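Local atomic coordinates of extracellular fatty acid-binding protein (Gallus gallus, PDB entry 3SAO), a protein that tightly binds bacterial ferric siderophores as a siderocalin-like lipocalin, and also long-chain unsaturated fatty acids and lysophosphatidic acid. Residues K28-F40 with E45-G57. Numbering follows the deposited sequence.
With NKN ((2R)-2-hydroxy-3-(phosphonooxy)propyl tetradecanoate), chain C.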
ATOM      1  N   LYS A  28       2.989   6.364  13.595  1.00 66.23           N
ATOM      2  CA  LYS A  28       1.754   5.876  12.955  1.00 63.49           C
ATOM      3  C   LYS A  28       0.597   6.838  13.195  1.00 62.19           C
ATOM      4  O   LYS A  28      -0.279   7.000  12.341  1.00 56.77           O
ATOM      5  CB  LYS A  28       1.384   4.455  13.416  1.00 64.35           C
ATOM      6  CG  LYS A  28       0.757   4.366  14.810  1.00 65.26           C
ATOM      7  CD  LYS A  28       0.772   2.943  15.346  1.00 67.92           C
ATOM      8  CE  LYS A  28      -0.243   2.035  14.683  1.00 68.80           C
ATOM      9  NZ  LYS A  28      -1.666   2.393  15.003  1.00 71.94           N
ATOM     10  N   GLY A  29       0.628   7.528  14.330  1.00 64.44           N
ATOM     11  CA  GLY A  29      -0.393   8.528  14.632  1.00 66.60           C
ATOM     12  C   GLY A  29      -0.375   9.755  13.733  1.00 65.56           C
ATOM     13  O   GLY A  29      -1.329  10.526  13.728  1.00 67.95           O
ATOM     14  N   LYS A  30       0.729   9.964  13.011  1.00 65.39           N
ATOM     15  CA  LYS A  30       0.860  11.090  12.081  1.00 62.97           C
ATOM     16  C   LYS A  30       0.467  10.721  10.655  1.00 59.37           C
ATOM     17  O   LYS A  30       0.284  11.600   9.808  1.00 57.70           O
ATOM     18  CB  LYS A  30       2.302  11.584  12.063  1.00 66.02           C
ATOM     19  N   MET A  31       0.323   9.424  10.395  1.00 55.61           N
ATOM     20  CA  MET A  31       0.226   8.926   9.039  1.00 52.97           C
ATOM     21  C   MET A  31      -1.185   9.110   8.495  1.00 51.00           C
ATOM     22  O   MET A  31      -2.171   9.102   9.246  1.00 51.02           O
ATOM     23  CB  MET A  31       0.638   7.453   8.995  1.00 51.44           C
ATOM     24  CG  MET A  31       2.107   7.216   9.331  1.00 53.56           C
ATOM     25  SD  MET A  31       2.617   5.476   9.125  1.00 59.26           S
ATOM     26  CE  MET A  31       4.323   5.562   9.684  1.00 66.07           C
ATOM     27  N   LYS A  32      -1.253   9.397   7.206  1.00 48.14           N
ATOM     28  CA  LYS A  32      -2.517   9.643   6.511  1.00 48.54           C
ATOM     29  C   LYS A  32      -2.653   8.657   5.366  1.00 46.04           C
ATOM     30  O   LYS A  32      -1.661   8.116   4.872  1.00 43.13           O
ATOM     31  CB  LYS A  32      -2.561  11.047   5.929  1.00 48.61           C
ATOM     32  CG  LYS A  32      -2.413  12.153   6.953  1.00 55.53           C
ATOM     33  CD  LYS A  32      -3.494  12.088   8.017  1.00 56.33           C
ATOM     34  CE  LYS A  32      -3.744  13.467   8.644  1.00 63.24           C
ATOM     35  NZ  LYS A  32      -2.501  14.076   9.156  1.00 60.80           N
ATOM     36  N   MET A  33      -3.879   8.511   4.898  1.00 44.97           N
ATOM     37  CA  MET A  33      -4.203   7.690   3.755  1.00 42.30           C
ATOM     38  C   MET A  33      -3.413   8.059   2.503  1.00 42.62           C
ATOM     39  O   MET A  33      -3.179   9.237   2.205  1.00 40.75           O
ATOM     40  CB  MET A  33      -5.707   7.800   3.478  1.00 42.95           C
ATOM     41  CG  MET A  33      -6.301   6.729   2.632  1.00 47.43           C
ATOM     42  SD  MET A  33      -8.100   6.924   2.442  1.00 49.28           S
ATOM     43  CE  MET A  33      -8.712   6.666   4.087  1.00 43.85           C
ATOM     44  N   VAL A  34      -2.899   7.030   1.851  1.00 38.78           N
ATOM     45  CA  VAL A  34      -2.101   7.197   0.631  1.00 38.53           C
ATOM     46  C   VAL A  34      -2.963   6.923  -0.594  1.00 39.83           C
ATOM     47  O   VAL A  34      -3.667   5.912  -0.648  1.00 39.97           O
ATOM     48  CB  VAL A  34      -0.924   6.248   0.660  1.00 42.31           C
ATOM     49  CG1 VAL A  34      -0.064   6.390  -0.615  1.00 39.44           C
ATOM     50  CG2 VAL A  34      -0.122   6.520   1.898  1.00 41.50           C
ATOM     51  N   MET A  35      -2.927   7.826  -1.563  1.00 37.68           N
ATOM     52  CA  MET A  35      -3.596   7.571  -2.839  1.00 37.39           C
ATOM     53  C   MET A  35      -2.616   6.856  -3.776  1.00 39.23           C
ATOM     54  O   MET A  35      -1.406   7.111  -3.785  1.00 39.54           O
ATOM     55  CB  MET A  35      -4.165   8.854  -3.473  1.00 39.33           C
ATOM     56  CG  MET A  35      -5.074   8.607  -4.650  1.00 44.38           C
ATOM     57  SD  MET A  35      -5.502  10.086  -5.589  1.00 47.53           S
ATOM     58  CE  MET A  35      -6.283  11.061  -4.294  1.00 49.09           C
ATOM     59  N   ALA A  36      -3.140   5.874  -4.485  1.00 37.31           N
ATOM     60  CA  ALA A  36      -2.327   5.120  -5.434  1.00 39.46           C
ATOM     61  C   ALA A  36      -3.040   5.011  -6.789  1.00 40.95           C
ATOM     62  O   ALA A  36      -4.275   5.029  -6.882  1.00 43.02           O
ATOM     63  CB  ALA A  36      -1.981   3.756  -4.868  1.00 37.84           C
ATOM     64  N   ARG A  37      -2.266   4.910  -7.853  1.00 39.82           N
ATOM     65  CA  ARG A  37      -2.819   4.440  -9.122  1.00 41.25           C
ATOM     66  C   ARG A  37      -2.011   3.278  -9.657  1.00 39.14           C
ATOM     67  O   ARG A  37      -0.790   3.355  -9.720  1.00 41.30           O
ATOM     68  CB  ARG A  37      -2.853   5.565 -10.167  1.00 45.78           C
ATOM     69  CG  ARG A  37      -3.560   5.129 -11.434  1.00 51.02           C
ATOM     70  CD  ARG A  37      -3.382   6.121 -12.555  1.00 63.12           C
ATOM     71  NE  ARG A  37      -4.297   7.261 -12.497  1.00 59.70           N
ATOM     72  CZ  ARG A  37      -3.904   8.527 -12.313  1.00 72.79           C
ATOM     73  NH1 ARG A  37      -2.625   8.809 -12.071  1.00 75.08           N
ATOM     74  NH2 ARG A  37      -4.783   9.526 -12.353  1.00 68.52           N
ATOM     75  N   ILE A  38      -2.704   2.244 -10.110  1.00 39.21           N
ATOM     76  CA  ILE A  38      -2.054   1.065 -10.673  1.00 40.20           C
ATOM     77  C   ILE A  38      -2.261   1.052 -12.175  1.00 43.32           C
ATOM     78  O   ILE A  38      -3.419   1.192 -12.623  1.00 40.63           O
ATOM     79  CB  ILE A  38      -2.682  -0.228 -10.080  1.00 43.50           C
ATOM     80  CG1 ILE A  38      -2.534  -0.266  -8.561  1.00 46.44           C
ATOM     81  CG2 ILE A  38      -2.040  -1.450 -10.702  1.00 44.17           C
ATOM     82  CD1 ILE A  38      -3.096  -1.544  -7.937  1.00 47.38           C
ATOM     83  N   SER A  39      -1.161   0.844 -12.926  1.00 42.11           N
ATOM     84  CA  SER A  39      -1.152   0.714 -14.376  1.00 43.11           C
ATOM     85  C   SER A  39      -0.358  -0.527 -14.793  1.00 48.22           C
ATOM     86  O   SER A  39       0.678  -0.822 -14.202  1.00 48.47           O
ATOM     87  CB  SER A  39      -0.471   1.920 -15.004  1.00 43.16           C
ATOM     88  OG  SER A  39      -1.010   3.123 -14.473  1.00 50.42           O
ATOM     89  N   PHE A  40      -0.862  -1.256 -15.781  1.00 48.76           N
ATOM     90  CA  PHE A  40      -0.237  -2.491 -16.233  1.00 52.42           C
ATOM     91  C   PHE A  40       0.591  -2.232 -17.489  1.00 54.57           C
ATOM     92  O   PHE A  40       0.219  -1.410 -18.323  1.00 54.75           O
ATOM     93  CB  PHE A  40      -1.299  -3.562 -16.482  1.00 55.86           C
ATOM     94  CG  PHE A  40      -1.887  -4.121 -15.198  1.00 63.40           C
ATOM     95  CD1 PHE A  40      -3.173  -3.789 -14.799  1.00 67.90           C
ATOM     96  CD2 PHE A  40      -1.117  -4.911 -14.354  1.00 69.60           C
ATOM     97  CE1 PHE A  40      -3.706  -4.278 -13.612  1.00 70.63           C
ATOM     98  CE2 PHE A  40      -1.640  -5.405 -13.157  1.00 73.06           C
ATOM     99  CZ  PHE A  40      -2.937  -5.074 -12.781  1.00 72.84           C
ATOM    100  N   GLU A  45       4.049  -6.958 -15.509  1.00 47.56           N
ATOM    101  CA  GLU A  45       4.603  -5.722 -14.954  1.00 45.49           C
ATOM    102  C   GLU A  45       3.511  -4.697 -14.622  1.00 45.82           C
ATOM    103  O   GLU A  45       2.578  -4.469 -15.408  1.00 47.63           O
ATOM    104  CB  GLU A  45       5.609  -5.140 -15.954  1.00 47.75           C
ATOM    105  CG  GLU A  45       6.391  -3.935 -15.446  1.00 48.62           C
ATOM    106  CD  GLU A  45       7.623  -3.693 -16.323  1.00 55.48           C
ATOM    107  OE1 GLU A  45       8.210  -2.601 -16.298  1.00 56.56           O
ATOM    108  OE2 GLU A  45       7.976  -4.619 -17.069  1.00 61.17           O
ATOM    109  N   LEU A  46       3.639  -4.068 -13.466  1.00 43.48           N
ATOM    110  CA  LEU A  46       2.753  -2.943 -13.141  1.00 44.38           C
ATOM    111  C   LEU A  46       3.525  -1.853 -12.470  1.00 43.27           C
ATOM    112  O   LEU A  46       4.495  -2.135 -11.744  1.00 45.89           O
ATOM    113  CB  LEU A  46       1.600  -3.388 -12.238  1.00 45.89           C
ATOM    114  CG  LEU A  46       1.929  -4.138 -10.975  1.00 50.11           C
ATOM    115  CD1 LEU A  46       1.970  -3.153  -9.839  1.00 53.76           C
ATOM    116  CD2 LEU A  46       0.864  -5.221 -10.723  1.00 58.00           C
ATOM    117  N   GLU A  47       3.053  -0.621 -12.649  1.00 41.79           N
ATOM    118  CA  GLU A  47       3.679   0.524 -12.020  1.00 40.19           C
ATOM    119  C   GLU A  47       2.631   1.103 -11.091  1.00 39.42           C
ATOM    120  O   GLU A  47       1.502   1.275 -11.489  1.00 41.91           O
ATOM    121  CB  GLU A  47       4.154   1.572 -13.021  1.00 41.69           C
ATOM    122  CG  GLU A  47       4.806   2.789 -12.352  1.00 42.00           C
ATOM    123  CD  GLU A  47       5.447   3.796 -13.320  1.00 40.89           C
ATOM    124  OE1 GLU A  47       4.920   4.045 -14.410  1.00 47.40           O
ATOM    125  OE2 GLU A  47       6.414   4.437 -12.912  1.00 42.58           O
ATOM    126  N   VAL A  48       3.011   1.294  -9.848  1.00 38.33           N
ATOM    127  CA  VAL A  48       2.178   1.964  -8.873  1.00 36.56           C
ATOM    128  C   VAL A  48       2.649   3.410  -8.681  1.00 38.34           C
ATOM    129  O   VAL A  48       3.832   3.672  -8.407  1.00 40.38           O
ATOM    130  CB  VAL A  48       2.153   1.224  -7.525  1.00 39.80           C
ATOM    131  CG1 VAL A  48       1.089   1.866  -6.582  1.00 38.91           C
ATOM    132  CG2 VAL A  48       1.959  -0.259  -7.742  1.00 39.31           C
ATOM    133  N   SER A  49       1.706   4.353  -8.799  1.00 39.55           N
ATOM    134  CA  SER A  49       1.988   5.752  -8.512  1.00 42.21           C
ATOM    135  C   SER A  49       1.363   6.132  -7.187  1.00 40.96           C
ATOM    136  O   SER A  49       0.201   5.831  -6.965  1.00 43.28           O
ATOM    137  CB  SER A  49       1.412   6.621  -9.621  1.00 42.72           C
ATOM    138  OG  SER A  49       2.026   6.281 -10.842  1.00 52.67           O
ATOM    139  N   TYR A  50       2.136   6.715  -6.277  1.00 41.38           N
ATOM    140  CA  TYR A  50       1.633   7.001  -4.942  1.00 37.32           C
ATOM    141  C   TYR A  50       1.645   8.514  -4.707  1.00 39.21           C
ATOM    142  O   TYR A  50       2.466   9.225  -5.303  1.00 39.84           O
ATOM    143  CB  TYR A  50       2.557   6.397  -3.895  1.00 36.51           C
ATOM    144  CG  TYR A  50       2.844   4.930  -4.037  1.00 39.40           C
ATOM    145  CD1 TYR A  50       2.056   3.994  -3.392  1.00 43.20           C
ATOM    146  CD2 TYR A  50       3.948   4.483  -4.745  1.00 41.99           C
ATOM    147  CE1 TYR A  50       2.359   2.624  -3.448  1.00 42.11           C
ATOM    148  CE2 TYR A  50       4.250   3.107  -4.817  1.00 43.46           C
ATOM    149  CZ  TYR A  50       3.468   2.200  -4.151  1.00 44.90           C
ATOM    150  OH  TYR A  50       3.741   0.846  -4.240  1.00 46.88           O
ATOM    151  N   ALA A  51       0.760   8.960  -3.828  1.00 37.74           N
ATOM    152  CA  ALA A  51       0.706  10.314  -3.308  1.00 38.57           C
ATOM    153  C   ALA A  51       0.338  10.261  -1.820  1.00 37.70           C
ATOM    154  O   ALA A  51      -0.724   9.746  -1.417  1.00 39.20           O
ATOM    155  CB  ALA A  51      -0.331  11.151  -4.161  1.00 39.96           C
ATOM    156  N   ALA A  52       1.238  10.766  -0.985  1.00 39.35           N
ATOM    157  CA  ALA A  52       1.045  10.783   0.486  1.00 43.47           C
ATOM    158  C   ALA A  52       1.520  12.092   1.113  1.00 44.63           C
ATOM    159  O   ALA A  52       2.616  12.562   0.811  1.00 45.08           O
ATOM    160  CB  ALA A  52       1.779   9.624   1.100  1.00 44.72           C
ATOM    161  N   PRO A  53       0.704  12.687   2.008  1.00 46.61           N
ATOM    162  CA  PRO A  53       1.182  13.853   2.745  1.00 47.65           C
ATOM    163  C   PRO A  53       2.387  13.546   3.609  1.00 46.69           C
ATOM    164  O   PRO A  53       2.628  12.376   3.960  1.00 46.42           O
ATOM    165  CB  PRO A  53      -0.004  14.237   3.650  1.00 50.63           C
ATOM    166  CG  PRO A  53      -1.101  13.287   3.348  1.00 49.41           C
ATOM    167  CD  PRO A  53      -0.568  12.168   2.541  1.00 49.32           C
ATOM    168  N   SER A  54       3.121  14.603   3.952  1.00 48.93           N
ATOM    169  CA  SER A  54       4.218  14.512   4.927  1.00 46.57           C
ATOM    170  C   SER A  54       4.539  15.894   5.452  1.00 46.83           C
ATOM    171  O   SER A  54       4.142  16.879   4.835  1.00 46.23           O
ATOM    172  CB  SER A  54       5.440  13.928   4.240  1.00 46.30           C
ATOM    173  OG  SER A  54       6.200  14.978   3.640  1.00 45.78           O
ATOM    174  N   PRO A  55       5.293  15.991   6.572  1.00 47.63           N
ATOM    175  CA  PRO A  55       5.680  17.305   7.140  1.00 47.41           C
ATOM    176  C   PRO A  55       6.564  18.139   6.192  1.00 44.18           C
ATOM    177  O   PRO A  55       6.826  19.316   6.446  1.00 43.81           O
ATOM    178  CB  PRO A  55       6.492  16.933   8.398  1.00 50.67           C
ATOM    179  CG  PRO A  55       6.279  15.452   8.615  1.00 50.83           C
ATOM    180  CD  PRO A  55       5.864  14.853   7.316  1.00 48.97           C
ATOM    181  N   LYS A  56       7.070  17.493   5.156  1.00 44.93           N
ATOM    182  CA  LYS A  56       7.801  18.164   4.083  1.00 48.56           C
ATOM    183  C   LYS A  56       6.927  18.372   2.854  1.00 44.24           C
ATOM    184  O   LYS A  56       7.441  18.768   1.824  1.00 49.43           O
ATOM    185  CB  LYS A  56       9.028  17.322   3.678  1.00 50.34           C
ATOM    186  CG  LYS A  56      10.259  17.608   4.534  1.00 56.71           C
ATOM    187  N   GLY A  57       5.633  18.101   2.959  1.00 43.19           N
ATOM    188  CA  GLY A  57       4.678  18.261   1.839  1.00 45.31           C
ATOM    189  C   GLY A  57       4.305  16.969   1.131  1.00 46.43           C
ATOM    190  O   GLY A  57       4.872  15.919   1.421  1.00 46.89           O
TER
HETATM  191  OAA NKN C 161       4.363  -1.635  -2.333  1.00 61.99           O
HETATM  192  OAB NKN C 161       3.119  -2.609  -0.560  1.00 63.39           O
HETATM  193  PAC NKN C 161       2.960  -1.856  -1.850  1.00 49.42           P
HETATM  194  OAD NKN C 161       2.083  -0.630  -1.793  1.00 51.02           O
HETATM  195  OAE NKN C 161      -3.883  -3.709  -5.326  1.00 76.44           O
HETATM  196  OAF NKN C 161       2.235  -2.841  -2.882  1.00 51.19           O
HETATM  197  CAG NKN C 161       1.823  -2.531  -4.218  1.00 54.20           C
HETATM  198  CAH NKN C 161       0.886  -3.605  -4.760  1.00 62.08           C
HETATM  199  CAI NKN C 161      -0.439  -3.129  -5.379  1.00 68.87           C
HETATM  200  OAJ NKN C 161      -1.549  -3.946  -4.946  1.00 71.76           O
HETATM  201  CAK NKN C 161      -2.805  -4.194  -5.671  1.00 74.00           C
HETATM  202  CAL NKN C 161      -2.805  -5.149  -6.835  1.00 71.56           C
HETATM  203  CAM NKN C 161      -3.746  -6.304  -6.525  1.00 71.15           C
HETATM  204  CAN NKN C 161      -3.555  -7.478  -7.476  1.00 69.56           C
HETATM  205  CAO NKN C 161      -2.350  -7.287  -8.396  1.00 67.66           C
HETATM  206  OAY NKN C 161       1.617  -4.286  -5.785  1.00 74.60           O
HETATM  207  O   HOH W   1       1.199  10.644   5.493  1.00 53.95           O
HETATM  208  O   HOH W   2       0.721   4.200 -12.193  1.00 44.05           O
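M35, R37 and S39 pair with A51, S49 and E47, each couple exchanging two backbone hydrogen bonds across this antiparallel hairpin of the lipocalin barrel. The straightest runs from S49 N to R37 O (2.8 Å, N-H...O angle 171°). R37 O also accepts from a water that bonds to S39 OG and S49 OG (2.8 Å), tying three outward-facing residues together; the R37 guanidinium turns to D154 O. Toward the flanking strands, V34, A36 and I38 bond to I14, W12 and G10 of strand 10-18, L46 to F65. Beyond A52 a second water bridges the parting chains, accepting from K32 N and donating to P53 O.

Inside the barrel, A36 CB sits 4.0 Å from V48 CG1, which lies over one face of the Y50 ring, with V34 CG1 at its edge. L46 and F40 point the same way, side by side; L46 CG, between backbone N and carbonyl carbon (chi1 52°), puts CD2 3.5 Å from F40 CE2. Y50 OH bonds weakly to phosphate oxygen OAD of the lysophosphatidic acid (3.3 Å), also held by K82, R112 and Y114. Strand backbone thus pairs within the sheet and water joins the parted ends, while the inner face offers apolar walls and a phenol to an amphipathic lipid.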